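Local coordinates for D-galactonate dehydratase family member Dd703_0947 (Dickeya dadantii, PDB 4IHC), which dehydrates D-mannonate and D-gluconate at low rates to 2-dehydro-3-deoxy-D-gluconate with one magnesium ion per subunit, neither acid sugar being a likely physiological substrate, at residues I244-E249 with M296-V301. Sequence-based numbering, arbitrary orientation.
Sequences IHDVHE and MGELFV. With MG (magnesium ion), chain I.
Asp246 holds CG anti to the backbone N (chi1 -157°), while Glu298 sets CG between its backbone N and carbonyl carbon (chi1 76°) and then runs out extended, bringing two carboxylates to one magnesium ion. Each is monodentate: Asp246 OD2 lies 2.0 Å from the metal and Glu298 OE1 2.3 Å, whereas OD1 of Asp246 and OE2 of Glu298 both stay 3.3 Å from it. These outer oxygens accept hydrogen bonds from the two metal-bound waters, one to Asp246 OD1 (2.8 Å) and the other to Glu298 OE2 (2.7 Å), so each carboxylate is held at both oxygens, which should limit its rotation. Glu272 supplies a further metal ligand. The cation, together with Arg175 hydrogen-bonded to Asp246 OD2, probably offsets the like charges of the Asp246 and Glu298 carboxylates. Glu298 OE2 stands obliquely to the His248 ring, 4.4 Å from His248 NE2, too far for a direct bond. Farther along, the side chains of Glu249 and Leu299 cross at about a right angle, the Leu299 methyl CD1 resting 3.6 Å from Glu249 OE2, whose charge is met by a salt bridge to Arg105 of a second subunit. The type I turn Gly297 to Phe300 carries Glu298 beyond strand 294-296. Acidic ligands at or just beyond the C-terminal ends of parallel strands 242-246, 270-272 and 294-296 form the magnesium site typical of the enolase-superfamily barrel, beside His248, one of two probable proton donors/acceptors.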
loop_
_atom_site.group_PDB
_atom_site.type_symbol
_atom_site.label_atom_id
_atom_site.label_comp_id
_atom_site.label_asym_id
_atom_site.label_seq_id
_atom_site.Cartn_x
_atom_site.Cartn_y
_atom_site.Cartn_z
ATOM N N ILE A 244 -28.165 7.812 18.696
ATOM C CA ILE A 244 -26.965 7.015 18.828
ATOM C C ILE A 244 -27.393 5.550 19.033
ATOM O O ILE A 244 -28.308 5.299 19.791
ATOM C CB ILE A 244 -26.197 7.505 20.037
ATOM C CG1 ILE A 244 -25.397 8.753 19.644
ATOM C CG2 ILE A 244 -25.321 6.399 20.631
ATOM C CD1 ILE A 244 -24.858 9.511 20.830
ATOM N N HIS A 245 -26.749 4.591 18.362
ATOM C CA HIS A 245 -27.028 3.183 18.640
ATOM C C HIS A 245 -25.729 2.467 18.970
ATOM O O HIS A 245 -24.733 2.669 18.293
ATOM C CB HIS A 245 -27.705 2.505 17.439
ATOM C CG HIS A 245 -28.073 1.079 17.690
ATOM N ND1 HIS A 245 -29.072 0.715 18.576
ATOM C CD2 HIS A 245 -27.574 -0.080 17.182
ATOM C CE1 HIS A 245 -29.156 -0.608 18.619
ATOM N NE2 HIS A 245 -28.275 -1.115 17.769
ATOM N N ASP A 246 -25.765 1.626 20.000
ATOM C CA ASP A 246 -24.614 0.849 20.461
ATOM C C ASP A 246 -24.709 -0.623 20.077
ATOM O O ASP A 246 -25.522 -1.361 20.632
ATOM C CB ASP A 246 -24.547 0.942 21.991
ATOM C CG ASP A 246 -23.150 0.662 22.549
ATOM O OD1 ASP A 246 -22.346 -0.032 21.881
ATOM O OD2 ASP A 246 -22.867 1.104 23.692
ATOM N N VAL A 247 -23.879 -1.058 19.127
ATOM C CA VAL A 247 -23.832 -2.450 18.722
ATOM C C VAL A 247 -23.126 -3.302 19.792
ATOM O O VAL A 247 -23.397 -4.501 19.939
ATOM C CB VAL A 247 -23.107 -2.622 17.381
ATOM C CG1 VAL A 247 -23.035 -4.085 16.972
ATOM C CG2 VAL A 247 -23.762 -1.790 16.282
ATOM N N HIS A 248 -22.187 -2.697 20.509
ATOM C CA HIS A 248 -21.647 -3.329 21.706
ATOM C C HIS A 248 -20.966 -4.651 21.387
ATOM O O HIS A 248 -21.103 -5.603 22.157
ATOM C CB HIS A 248 -22.799 -3.591 22.672
ATOM C CG HIS A 248 -22.407 -3.581 24.112
ATOM N ND1 HIS A 248 -21.623 -4.560 24.680
ATOM C CD2 HIS A 248 -22.739 -2.737 25.115
ATOM C CE1 HIS A 248 -21.466 -4.307 25.966
ATOM N NE2 HIS A 248 -22.131 -3.205 26.256
ATOM N N GLU A 249 -20.272 -4.712 20.245
ATOM C CA GLU A 249 -19.570 -5.917 19.756
ATOM C C GLU A 249 -20.423 -7.222 19.686
ATOM O O GLU A 249 -19.886 -8.319 19.801
ATOM C CB GLU A 249 -18.269 -6.157 20.547
ATOM C CG GLU A 249 -18.518 -6.725 21.944
ATOM C CD GLU A 249 -17.273 -6.777 22.823
ATOM O OE1 GLU A 249 -17.409 -6.954 24.058
ATOM O OE2 GLU A 249 -16.152 -6.645 22.294
ATOM N N MET A 296 -15.698 4.155 18.628
ATOM C CA MET A 296 -15.076 2.982 19.191
ATOM C C MET A 296 -14.329 3.433 20.426
ATOM O O MET A 296 -13.907 4.589 20.530
ATOM C CB MET A 296 -14.050 2.387 18.210
ATOM C CG MET A 296 -14.644 1.654 17.009
ATOM S SD MET A 296 -15.090 -0.065 17.397
ATOM C CE MET A 296 -13.562 -0.698 18.111
ATOM N N GLY A 297 -14.151 2.519 21.366
ATOM C CA GLY A 297 -13.088 2.717 22.315
ATOM C C GLY A 297 -13.363 2.580 23.792
ATOM O O GLY A 297 -12.415 2.648 24.586
ATOM N N GLU A 298 -14.617 2.389 24.199
ATOM C CA GLU A 298 -14.826 2.256 25.636
ATOM C C GLU A 298 -13.995 1.090 26.213
ATOM O O GLU A 298 -13.492 1.203 27.330
ATOM C CB GLU A 298 -16.307 2.150 26.007
ATOM C CG GLU A 298 -16.885 0.800 25.703
ATOM C CD GLU A 298 -18.385 0.769 25.933
ATOM O OE1 GLU A 298 -19.073 1.760 25.580
ATOM O OE2 GLU A 298 -18.867 -0.248 26.466
ATOM N N LEU A 299 -13.814 0.005 25.440
ATOM C CA LEU A 299 -13.001 -1.119 25.900
ATOM C C LEU A 299 -11.481 -0.933 25.787
ATOM O O LEU A 299 -10.739 -1.763 26.284
ATOM C CB LEU A 299 -13.373 -2.424 25.196
ATOM C CG LEU A 299 -14.656 -3.110 25.694
ATOM C CD1 LEU A 299 -15.079 -4.204 24.730
ATOM C CD2 LEU A 299 -14.460 -3.687 27.091
ATOM N N PHE A 300 -11.028 0.125 25.123
ATOM C CA PHE A 300 -9.575 0.277 24.837
ATOM C C PHE A 300 -8.721 0.512 26.093
ATOM O O PHE A 300 -9.144 1.212 27.016
ATOM C CB PHE A 300 -9.294 1.385 23.794
ATOM C CG PHE A 300 -9.881 1.119 22.421
ATOM C CD1 PHE A 300 -10.391 -0.137 22.082
ATOM C CD2 PHE A 300 -9.899 2.131 21.453
ATOM C CE1 PHE A 300 -10.921 -0.378 20.806
ATOM C CE2 PHE A 300 -10.410 1.897 20.179
ATOM C CZ PHE A 300 -10.939 0.646 19.863
ATOM N N VAL A 301 -7.529 -0.091 26.111
ATOM C CA VAL A 301 -6.605 -0.037 27.240
ATOM C C VAL A 301 -5.152 0.111 26.754
ATOM O O VAL A 301 -4.218 0.175 27.554
ATOM C CB VAL A 301 -6.706 -1.299 28.138
ATOM C CG1 VAL A 301 -8.072 -1.378 28.824
ATOM C CG2 VAL A 301 -6.516 -2.580 27.344
HETATM MG MG MG I . -21.091 1.277 24.645
HETATM O O HOH W 1 -20.157 -0.153 23.578
HETATM O O HOH W 2 -21.546 0.067 25.974
#